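Local structure of peptidase S15/CocE/NonD (Thaumarchaeota archaeon SCGC AB-539-E09, 4PF1) at residues 203-208 with 229-234; 254-259 with 594-599. The protein is an aminopeptidase of the S15 serine peptidase family with an alpha/beta hydrolase fold, and probably removes residues from the N termini of peptides. All coordinates share one frame; numbering follows the deposited sequence.

Interaction 1: 203-208 with 229-234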
loop_
_atom_site.group_PDB
_atom_site.type_symbol
_atom_site.label_atom_id
_atom_site.label_comp_id
_atom_site.label_asym_id
_atom_site.label_seq_id
_atom_site.Cartn_x
_atom_site.Cartn_y
_atom_site.Cartn_z
ATOM N N ARG A 203 -5.000 4.750 33.247
ATOM C CA ARG A 203 -5.115 4.516 31.801
ATOM C C ARG A 203 -6.571 4.764 31.360
ATOM O O ARG A 203 -7.309 3.819 31.074
ATOM C CB ARG A 203 -4.651 3.089 31.435
ATOM C CG ARG A 203 -3.146 2.966 31.290
ATOM C CD ARG A 203 -2.629 1.565 31.582
ATOM N NE ARG A 203 -2.859 0.642 30.466
ATOM C CZ ARG A 203 -2.032 0.490 29.435
ATOM N NH1 ARG A 203 -0.905 1.191 29.369
ATOM N NH2 ARG A 203 -2.328 -0.359 28.461
ATOM N N GLN A 204 -6.978 6.049 31.328
ATOM C CA GLN A 204 -8.334 6.493 30.974
ATOM C C GLN A 204 -8.807 5.972 29.601
ATOM O O GLN A 204 -9.970 5.597 29.472
ATOM C CB GLN A 204 -8.446 8.028 31.030
ATOM C CG GLN A 204 -7.330 8.774 30.293
ATOM C CD GLN A 204 -7.515 10.275 30.244
ATOM O OE1 GLN A 204 -8.409 10.849 30.875
ATOM N NE2 GLN A 204 -6.659 10.949 29.485
ATOM N N GLU A 205 -7.909 5.933 28.595
ATOM C CA GLU A 205 -8.240 5.472 27.240
ATOM C C GLU A 205 -8.512 3.966 27.180
ATOM O O GLU A 205 -9.361 3.530 26.402
ATOM C CB GLU A 205 -7.121 5.826 26.263
ATOM C CG GLU A 205 -7.380 7.101 25.487
ATOM C CD GLU A 205 -6.771 7.087 24.099
ATOM O OE1 GLU A 205 -5.528 7.186 23.997
ATOM O OE2 GLU A 205 -7.530 6.908 23.121
ATOM N N ALA A 206 -7.773 3.175 27.966
ATOM C CA ALA A 206 -7.939 1.725 27.996
ATOM C C ALA A 206 -9.038 1.300 28.971
ATOM O O ALA A 206 -9.563 0.192 28.846
ATOM C CB ALA A 206 -6.624 1.059 28.376
ATOM N N SER A 207 -9.395 2.170 29.939
ATOM C CA SER A 207 -10.370 1.813 30.964
ATOM C C SER A 207 -11.808 2.229 30.636
ATOM O O SER A 207 -12.686 1.368 30.634
ATOM C CB SER A 207 -9.964 2.396 32.314
ATOM O OG SER A 207 -8.668 1.960 32.691
ATOM N N LEU A 208 -12.061 3.540 30.420
ATOM C CA LEU A 208 -13.414 4.090 30.216
ATOM C C LEU A 208 -14.181 3.453 29.025
ATOM O O LEU A 208 -15.274 2.939 29.266
ATOM C CB LEU A 208 -13.401 5.627 30.090
ATOM C CG LEU A 208 -12.868 6.418 31.296
ATOM C CD1 LEU A 208 -12.917 7.907 31.027
ATOM C CD2 LEU A 208 -13.654 6.106 32.558
ATOM N N TYR A 229 -12.337 12.550 16.226
ATOM C CA TYR A 229 -11.454 11.504 15.696
ATOM C C TYR A 229 -10.176 11.411 16.546
ATOM O O TYR A 229 -9.808 10.319 16.984
ATOM C CB TYR A 229 -11.117 11.775 14.213
ATOM C CG TYR A 229 -10.293 10.682 13.562
ATOM C CD1 TYR A 229 -10.864 9.456 13.223
ATOM C CD2 TYR A 229 -8.946 10.879 13.267
ATOM C CE1 TYR A 229 -10.110 8.448 12.623
ATOM C CE2 TYR A 229 -8.185 9.882 12.659
ATOM C CZ TYR A 229 -8.771 8.669 12.335
ATOM O OH TYR A 229 -8.020 7.681 11.748
ATOM N N ASP A 230 -9.529 12.563 16.811
ATOM C CA ASP A 230 -8.320 12.636 17.634
ATOM C C ASP A 230 -8.703 12.582 19.126
ATOM O O ASP A 230 -9.335 13.509 19.636
ATOM C CB ASP A 230 -7.531 13.918 17.299
ATOM C CG ASP A 230 -6.174 14.049 17.969
ATOM O OD1 ASP A 230 -5.596 13.009 18.354
ATOM O OD2 ASP A 230 -5.676 15.187 18.073
ATOM N N THR A 231 -8.328 11.488 19.817
ATOM C CA THR A 231 -8.661 11.271 21.237
ATOM C C THR A 231 -7.915 12.252 22.149
ATOM O O THR A 231 -8.448 12.629 23.191
ATOM C CB THR A 231 -8.408 9.815 21.659
ATOM O OG1 THR A 231 -7.029 9.491 21.471
ATOM C CG2 THR A 231 -9.292 8.825 20.905
ATOM N N TYR A 232 -6.693 12.673 21.748
ATOM C CA TYR A 232 -5.878 13.654 22.479
ATOM C C TYR A 232 -6.711 14.908 22.760
ATOM O O TYR A 232 -6.808 15.341 23.907
ATOM C CB TYR A 232 -4.614 14.003 21.666
ATOM C CG TYR A 232 -3.700 15.015 22.329
ATOM C CD1 TYR A 232 -3.971 16.381 22.256
ATOM C CD2 TYR A 232 -2.538 14.615 22.982
ATOM C CE1 TYR A 232 -3.129 17.319 22.849
ATOM C CE2 TYR A 232 -1.678 15.546 23.564
ATOM C CZ TYR A 232 -1.982 16.898 23.503
ATOM O OH TYR A 232 -1.151 17.826 24.075
ATOM N N ASP A 233 -7.354 15.449 21.706
ATOM C CA ASP A 233 -8.220 16.616 21.768
ATOM C C ASP A 233 -9.428 16.372 22.679
ATOM O O ASP A 233 -9.712 17.200 23.548
ATOM C CB ASP A 233 -8.692 16.985 20.356
ATOM C CG ASP A 233 -8.359 18.400 19.965
ATOM O OD1 ASP A 233 -9.102 19.317 20.373
ATOM O OD2 ASP A 233 -7.354 18.596 19.251
ATOM N N ALA A 234 -10.109 15.220 22.503
ATOM C CA ALA A 234 -11.309 14.838 23.263
ATOM C C ALA A 234 -11.061 14.766 24.776
ATOM O O ALA A 234 -11.803 15.384 25.536
ATOM C CB ALA A 234 -11.846 13.501 22.762
#

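Interaction 2: 254-259 with 594-599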
loop_
_atom_site.group_PDB
_atom_site.type_symbol
_atom_site.label_atom_id
_atom_site.label_comp_id
_atom_site.label_asym_id
_atom_site.label_seq_id
_atom_site.Cartn_x
_atom_site.Cartn_y
_atom_site.Cartn_z
ATOM N N GLY A 254 -20.705 -0.302 37.074
ATOM C CA GLY A 254 -20.032 -0.824 38.263
ATOM C C GLY A 254 -18.526 -0.681 38.357
ATOM O O GLY A 254 -18.016 -0.290 39.412
ATOM N N PHE A 255 -17.789 -1.032 37.277
ATOM C CA PHE A 255 -16.327 -0.960 37.314
ATOM C C PHE A 255 -15.821 0.484 37.380
ATOM O O PHE A 255 -14.790 0.714 38.012
ATOM C CB PHE A 255 -15.669 -1.718 36.150
ATOM C CG PHE A 255 -14.181 -1.921 36.334
ATOM C CD1 PHE A 255 -13.675 -2.473 37.509
ATOM C CD2 PHE A 255 -13.282 -1.541 35.343
ATOM C CE1 PHE A 255 -12.299 -2.650 37.682
ATOM C CE2 PHE A 255 -11.907 -1.717 35.520
ATOM C CZ PHE A 255 -11.425 -2.268 36.688
ATOM N N TRP A 256 -16.550 1.459 36.777
ATOM C CA TRP A 256 -16.165 2.874 36.879
ATOM C C TRP A 256 -16.311 3.353 38.330
ATOM O O TRP A 256 -15.439 4.069 38.829
ATOM C CB TRP A 256 -16.981 3.774 35.924
ATOM C CG TRP A 256 -16.871 5.245 36.239
ATOM C CD1 TRP A 256 -17.881 6.073 36.632
ATOM C CD2 TRP A 256 -15.663 6.022 36.314
ATOM N NE1 TRP A 256 -17.388 7.331 36.893
ATOM C CE2 TRP A 256 -16.027 7.323 36.723
ATOM C CE3 TRP A 256 -14.305 5.743 36.074
ATOM C CZ2 TRP A 256 -15.089 8.355 36.860
ATOM C CZ3 TRP A 256 -13.377 6.765 36.208
ATOM C CH2 TRP A 256 -13.770 8.052 36.602
ATOM N N LYS A 257 -17.398 2.922 39.010
ATOM C CA LYS A 257 -17.653 3.237 40.420
ATOM C C LYS A 257 -16.501 2.715 41.284
ATOM O O LYS A 257 -16.051 3.419 42.181
ATOM C CB LYS A 257 -18.994 2.641 40.885
ATOM C CG LYS A 257 -20.213 3.237 40.179
ATOM C CD LYS A 257 -21.513 2.543 40.593
ATOM C CE LYS A 257 -22.220 3.243 41.733
ATOM N NZ LYS A 257 -22.841 4.524 41.304
ATOM N N LYS A 258 -15.974 1.517 40.950
ATOM C CA LYS A 258 -14.827 0.906 41.632
ATOM C C LYS A 258 -13.531 1.694 41.359
ATOM O O LYS A 258 -12.764 1.940 42.290
ATOM C CB LYS A 258 -14.655 -0.559 41.196
ATOM C CG LYS A 258 -15.763 -1.488 41.689
ATOM C CD LYS A 258 -15.712 -2.830 40.974
ATOM C CE LYS A 258 -16.828 -3.748 41.407
ATOM N NZ LYS A 258 -16.892 -4.970 40.561
ATOM N N LEU A 259 -13.296 2.096 40.083
ATOM C CA LEU A 259 -12.103 2.859 39.681
ATOM C C LEU A 259 -12.061 4.234 40.366
ATOM O O LEU A 259 -11.010 4.630 40.877
ATOM C CB LEU A 259 -12.043 3.038 38.145
ATOM C CG LEU A 259 -11.728 1.792 37.304
ATOM C CD1 LEU A 259 -12.105 2.014 35.844
ATOM C CD2 LEU A 259 -10.257 1.401 37.411
ATOM N N ASN A 594 -8.323 13.447 44.763
ATOM C CA ASN A 594 -8.586 12.479 43.702
ATOM C C ASN A 594 -8.386 13.129 42.323
ATOM O O ASN A 594 -9.106 14.064 41.972
ATOM C CB ASN A 594 -10.017 11.917 43.845
ATOM C CG ASN A 594 -10.245 10.585 43.168
ATOM O OD1 ASN A 594 -9.505 10.171 42.272
ATOM N ND2 ASN A 594 -11.285 9.884 43.582
ATOM N N ILE A 595 -7.411 12.621 41.538
ATOM C CA ILE A 595 -7.090 13.167 40.211
ATOM C C ILE A 595 -8.241 12.885 39.206
ATOM O O ILE A 595 -8.398 13.644 38.241
ATOM C CB ILE A 595 -5.693 12.674 39.716
ATOM C CG1 ILE A 595 -4.575 13.234 40.640
ATOM C CG2 ILE A 595 -5.429 13.051 38.237
ATOM C CD1 ILE A 595 -3.197 12.613 40.464
ATOM N N MET A 596 -9.102 11.874 39.493
ATOM C CA MET A 596 -10.282 11.557 38.664
ATOM C C MET A 596 -11.198 12.777 38.496
ATOM O O MET A 596 -11.763 12.976 37.420
ATOM C CB MET A 596 -11.105 10.396 39.272
ATOM C CG MET A 596 -10.366 9.070 39.344
ATOM S SD MET A 596 -9.949 8.350 37.738
ATOM C CE MET A 596 -9.515 6.695 38.255
ATOM N N PHE A 597 -11.341 13.588 39.568
ATOM C CA PHE A 597 -12.225 14.751 39.607
ATOM C C PHE A 597 -11.453 16.055 39.916
ATOM O O PHE A 597 -12.033 16.995 40.471
ATOM C CB PHE A 597 -13.341 14.528 40.657
ATOM C CG PHE A 597 -13.981 13.157 40.608
ATOM C CD1 PHE A 597 -14.916 12.841 39.627
ATOM C CD2 PHE A 597 -13.648 12.183 41.542
ATOM C CE1 PHE A 597 -15.498 11.572 39.578
ATOM C CE2 PHE A 597 -14.235 10.916 41.494
ATOM C CZ PHE A 597 -15.155 10.618 40.512
ATOM N N ALA A 598 -10.159 16.126 39.518
ATOM C CA ALA A 598 -9.324 17.312 39.747
ATOM C C ALA A 598 -9.926 18.563 39.059
ATOM O O ALA A 598 -10.264 18.504 37.873
ATOM C CB ALA A 598 -7.912 17.062 39.249
ATOM N N PRO A 599 -10.128 19.681 39.803
ATOM C CA PRO A 599 -10.738 20.874 39.181
ATOM C C PRO A 599 -9.788 21.564 38.185
ATOM O O PRO A 599 -8.578 21.379 38.292
ATOM C CB PRO A 599 -11.068 21.770 40.380
ATOM C CG PRO A 599 -10.111 21.367 41.433
ATOM C CD PRO A 599 -9.815 19.909 41.231
#

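Interaction 1: 203-208 with 229-234
Glu205 and Thr231 carry this contact by themselves, reaching across between the opening turns of helices 204-215 and 231-238, both of the S15 peptidase part. The polar part is one possible hydrogen bond: Glu205 OE2 lies 3.1 Å from Thr231 OG1, whose stronger partner is Thr443 OG1. The carboxylate comes in through this oxygen, with Glu205 OE1 farther from Thr231 OG1 at 3.7 Å, and the two side chains run at roughly a right angle. With chi1 at 60°, Thr231 keeps CG2 beside its backbone N, and both OG1 and CG2 face the carboxylate. Glu205 OE2 thus also touches Thr231 CG2 at 3.4 Å. Pro582, of the C-terminal part like Thr443, packs against Glu205 and Thr231 alike.

Within 203-208 the helix start is secured separately. Arg203 is the N-cap residue, and its O accepts from Ser207 OG at 2.8 Å, the donor standing 47° out of the carbonyl plane, besides weak bonds from the amides of Ala206 and Ser207. With 77 Å² buried, the helix starts meet at one point, where Glu205 OE2 and Thr443 OG1 both lie near a single hydroxyl, so the link to Glu205 is probably only part-time.

Interaction 2: 254-259 with 594-599
Leu259 and Met596 mark the nearest approach of the two backbones, their CA atoms 8.9 Å apart, where helix 254-261 faces a short 3-10 turn at 595-596. The contact joins a helix of the S15 peptidase part of the chain to a loop of the C-terminal non-catalytic part, and at its heart is a Met-aromatic pair. Met596 SD lies 4.0 Å from Trp256 CH2 and meets the six-membered ring obliquely, 73° off its normal, while the two side chains slide past each other in opposite directions. The bend at chi2 (-65°) turns SD to the indole, and the extended last torsion carries the methyl on, Met596 CE ending 3.7 Å from Leu259 O. The CB of Leu259 adds a looser touch on the same methyl. Phe597, exposed at the border, brings CE1 to 4.2 Å from Trp256 CZ2, and its ring has Met596 CB over one face. An alanine in place of Met596 would probably open a gap between the loop and helix 254-261, leaving Trp256 CH2 and Leu259 without their sulfur and methyl partners. Trp256 also packs on Leu208 and Ala245. Asn594 shapes the loop through an Asx turn and, through ND2, bonds to Ala260 O just beyond the helical segment. In that turn Met596 N donates to Asn594 OD1 over 3.3 Å, at an N-H...O angle of 155° and from above the carbonyl plane.

How the interactions relate
Going from the N terminus, interaction 1 comes first and closes a short loop, with 20 residues between helix starts 203-208 and 229-234. Only after it is complete does interaction 2 open at 254-259, and it closes at 594-599, with 334 residues between its segments, so the two are in series and neither enclose nor cross each other. Both segments of interaction 1 belong to the peptidase part, though C-terminal residues border it; interaction 2 joins the two parts directly. In space they meet: Leu208 CD2 packs 3.6 Å from Trp256 CE3, and Ser207 touches Leu259. Helix 241-247 also borders both, through Gln204 and Leu208 on one hand and Trp256 and Met596 on the other.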